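Local coordinates for hydrolase (Thermus thermophilus, PDB 1UFO) that is an alpha/beta hydrolase fold enzyme that probably cleaves its substrate by hydrolysis, although the structure alone does not show which substrate, at the interface of chains A and B. Residues are numbered along the deposited sequence; one frame, centred on the assembly and turned at random. Chains: chain A/B, hypothetical protein TT1662.

The interface of chains A and B. Residues chain A 209-213, 222; chain B 176, 207-210.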
loop_
_atom_site.group_PDB
_atom_site.type_symbol
_atom_site.label_atom_id
_atom_site.label_comp_id
_atom_site.label_asym_id
_atom_site.label_seq_id
_atom_site.Cartn_x
_atom_site.Cartn_y
_atom_site.Cartn_z
ATOM N N ARG A 209 0.149 0.464 -6.442
ATOM C CA ARG A 209 0.590 -0.917 -6.158
ATOM C C ARG A 209 1.049 -1.061 -4.730
ATOM O O ARG A 209 1.535 -0.109 -4.083
ATOM C CB ARG A 209 1.745 -1.359 -7.113
ATOM C CG ARG A 209 3.031 -0.580 -7.014
ATOM C CD ARG A 209 4.034 -0.962 -8.216
ATOM N NE ARG A 209 4.183 0.120 -9.160
ATOM C CZ ARG A 209 5.279 0.875 -9.364
ATOM N NH1 ARG A 209 5.243 1.841 -10.297
ATOM N NH2 ARG A 209 6.413 0.683 -8.686
ATOM N N PHE A 210 0.875 -2.255 -4.171
ATOM C CA PHE A 210 1.340 -2.562 -2.833
ATOM C C PHE A 210 2.036 -3.900 -2.996
ATOM O O PHE A 210 1.437 -4.858 -3.511
ATOM C CB PHE A 210 0.179 -2.741 -1.825
ATOM C CG PHE A 210 0.646 -3.290 -0.516
ATOM C CD1 PHE A 210 1.323 -2.445 0.381
ATOM C CD2 PHE A 210 0.444 -4.648 -0.200
ATOM C CE1 PHE A 210 1.831 -2.917 1.636
ATOM C CE2 PHE A 210 0.964 -5.117 1.046
ATOM C CZ PHE A 210 1.650 -4.242 1.940
ATOM N N VAL A 211 3.326 -3.938 -2.609
ATOM C CA VAL A 211 4.068 -5.178 -2.712
ATOM C C VAL A 211 4.614 -5.552 -1.344
ATOM O O VAL A 211 5.292 -4.737 -0.671
ATOM C CB VAL A 211 5.251 -5.072 -3.736
ATOM C CG1 VAL A 211 5.989 -6.460 -3.826
ATOM C CG2 VAL A 211 4.717 -4.716 -5.141
ATOM N N GLU A 212 4.288 -6.756 -0.900
ATOM C CA GLU A 212 4.755 -7.293 0.396
ATOM C C GLU A 212 6.016 -8.125 0.061
ATOM O O GLU A 212 5.959 -9.126 -0.680
ATOM C CB GLU A 212 3.655 -8.140 0.978
ATOM C CG GLU A 212 3.992 -8.755 2.333
ATOM C CD GLU A 212 2.781 -9.406 2.964
ATOM O OE1 GLU A 212 2.976 -10.293 3.801
ATOM O OE2 GLU A 212 1.671 -9.071 2.567
ATOM N N GLU A 213 7.145 -7.724 0.647
ATOM C CA GLU A 213 8.409 -8.393 0.314
ATOM C C GLU A 213 8.401 -9.780 0.957
ATOM O O GLU A 213 8.135 -9.908 2.172
ATOM C CB GLU A 213 9.533 -7.559 0.887
ATOM C CG GLU A 213 10.792 -7.773 0.129
ATOM C CD GLU A 213 10.757 -7.247 -1.314
ATOM O OE1 GLU A 213 9.934 -6.361 -1.755
ATOM O OE2 GLU A 213 11.678 -7.682 -2.030
ATOM N N LEU A 222 -1.875 -8.759 5.681
ATOM C CA LEU A 222 -1.393 -7.366 5.485
ATOM C C LEU A 222 -1.958 -6.780 4.151
ATOM O O LEU A 222 -2.386 -5.628 4.105
ATOM C CB LEU A 222 0.141 -7.296 5.460
ATOM C CG LEU A 222 0.682 -5.874 5.249
ATOM C CD1 LEU A 222 0.218 -4.845 6.307
ATOM C CD2 LEU A 222 2.223 -5.932 5.249
ATOM N N LEU B 176 7.289 0.124 6.162
ATOM C CA LEU B 176 6.547 0.359 4.914
ATOM C C LEU B 176 7.078 1.678 4.276
ATOM O O LEU B 176 7.098 2.742 4.954
ATOM C CB LEU B 176 5.058 0.537 5.228
ATOM C CG LEU B 176 4.220 0.977 4.011
ATOM C CD1 LEU B 176 4.224 -0.127 2.925
ATOM C CD2 LEU B 176 2.798 1.251 4.389
ATOM N N LEU B 207 8.353 -6.288 5.690
ATOM C CA LEU B 207 8.846 -5.195 4.853
ATOM C C LEU B 207 7.939 -5.059 3.604
ATOM O O LEU B 207 7.566 -6.049 2.976
ATOM C CB LEU B 207 10.297 -5.457 4.413
ATOM C CG LEU B 207 11.003 -4.497 3.446
ATOM C CD1 LEU B 207 11.316 -3.232 4.233
ATOM C CD2 LEU B 207 12.342 -5.136 2.883
ATOM N N ALA B 208 7.528 -3.822 3.303
ATOM C CA ALA B 208 6.635 -3.616 2.155
ATOM C C ALA B 208 6.738 -2.246 1.537
ATOM O O ALA B 208 7.354 -1.336 2.100
ATOM C CB ALA B 208 5.129 -3.872 2.642
ATOM N N ARG B 209 6.115 -2.106 0.349
ATOM C CA ARG B 209 6.142 -0.792 -0.301
ATOM C C ARG B 209 4.773 -0.490 -0.885
ATOM O O ARG B 209 4.058 -1.424 -1.272
ATOM C CB ARG B 209 7.193 -0.761 -1.447
ATOM C CG ARG B 209 6.752 -1.631 -2.649
ATOM C CD ARG B 209 7.936 -1.823 -3.648
ATOM N NE ARG B 209 8.845 -2.810 -3.195
ATOM C CZ ARG B 209 10.016 -3.003 -3.788
ATOM N NH1 ARG B 209 10.805 -3.933 -3.304
ATOM N NH2 ARG B 209 10.381 -2.249 -4.848
ATOM N N PHE B 210 4.421 0.793 -0.898
ATOM C CA PHE B 210 3.151 1.239 -1.526
ATOM C C PHE B 210 3.536 2.328 -2.525
ATOM O O PHE B 210 4.268 3.279 -2.115
ATOM C CB PHE B 210 2.166 1.804 -0.501
ATOM C CG PHE B 210 0.953 2.454 -1.089
ATOM C CD1 PHE B 210 -0.152 1.685 -1.517
ATOM C CD2 PHE B 210 0.918 3.828 -1.277
ATOM C CE1 PHE B 210 -1.292 2.266 -2.118
ATOM C CE2 PHE B 210 -0.214 4.455 -1.883
ATOM C CZ PHE B 210 -1.335 3.640 -2.307
HETATM O O HOH W 1 8.138 -4.518 -1.069
HETATM O O HOH W 2 9.705 -8.921 4.501
#
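B:Arg209 sets its CG in the crowded position between backbone N and carbonyl carbon (chi1 70°), runs on extended, then bends at chi3, so that the side chain rises from the sheet and leans across the strand junction to cross A:Glu213 obliquely, whose own chain folds at chi2 (67°). B:Arg209 NH1 and the carboxylate oxygen A:Glu213 OE1 form a salt bridge of 3.0 Å, acid matching guanidinium, the nitrogen arriving from above the carboxylate plane. Water 1 lies in plane at the guanidinium edge, 2.8 Å from B:Arg209 NE, and also bridges to A:Glu213 OE1 and the carbonyl A:Val211 O. An arginine suits this place because its aliphatic stem packs on A:Val211, B:Arg209 CG lying 3.9 Å from A:Val211 CB, while its charged tip reaches the carboxylate. An alanine here would probably cost the salt bridge, the NE bond to water 1 and the cover over A:Val211.

Beneath, the backbones pair as antiparallel strands, which beta-branched A:Val211 suits. A:Val211 and B:Arg209 exchange two hydrogen bonds, both in the carbonyl planes; A:Glu213 N extends the ladder to B:Leu207 O at 2.9 Å. On the opposite face, A:Phe210 (CG anti to N, chi1 170°) offers a flat apolar ring, its CZ 3.6 Å from the CB of B:Ala208, small enough to admit it, while CE1 meets CD1 of B:Leu176. Strands 207-212 of the two copies thus join about a two-fold axis, continuing one sheet into the other across what may be a dimer interface.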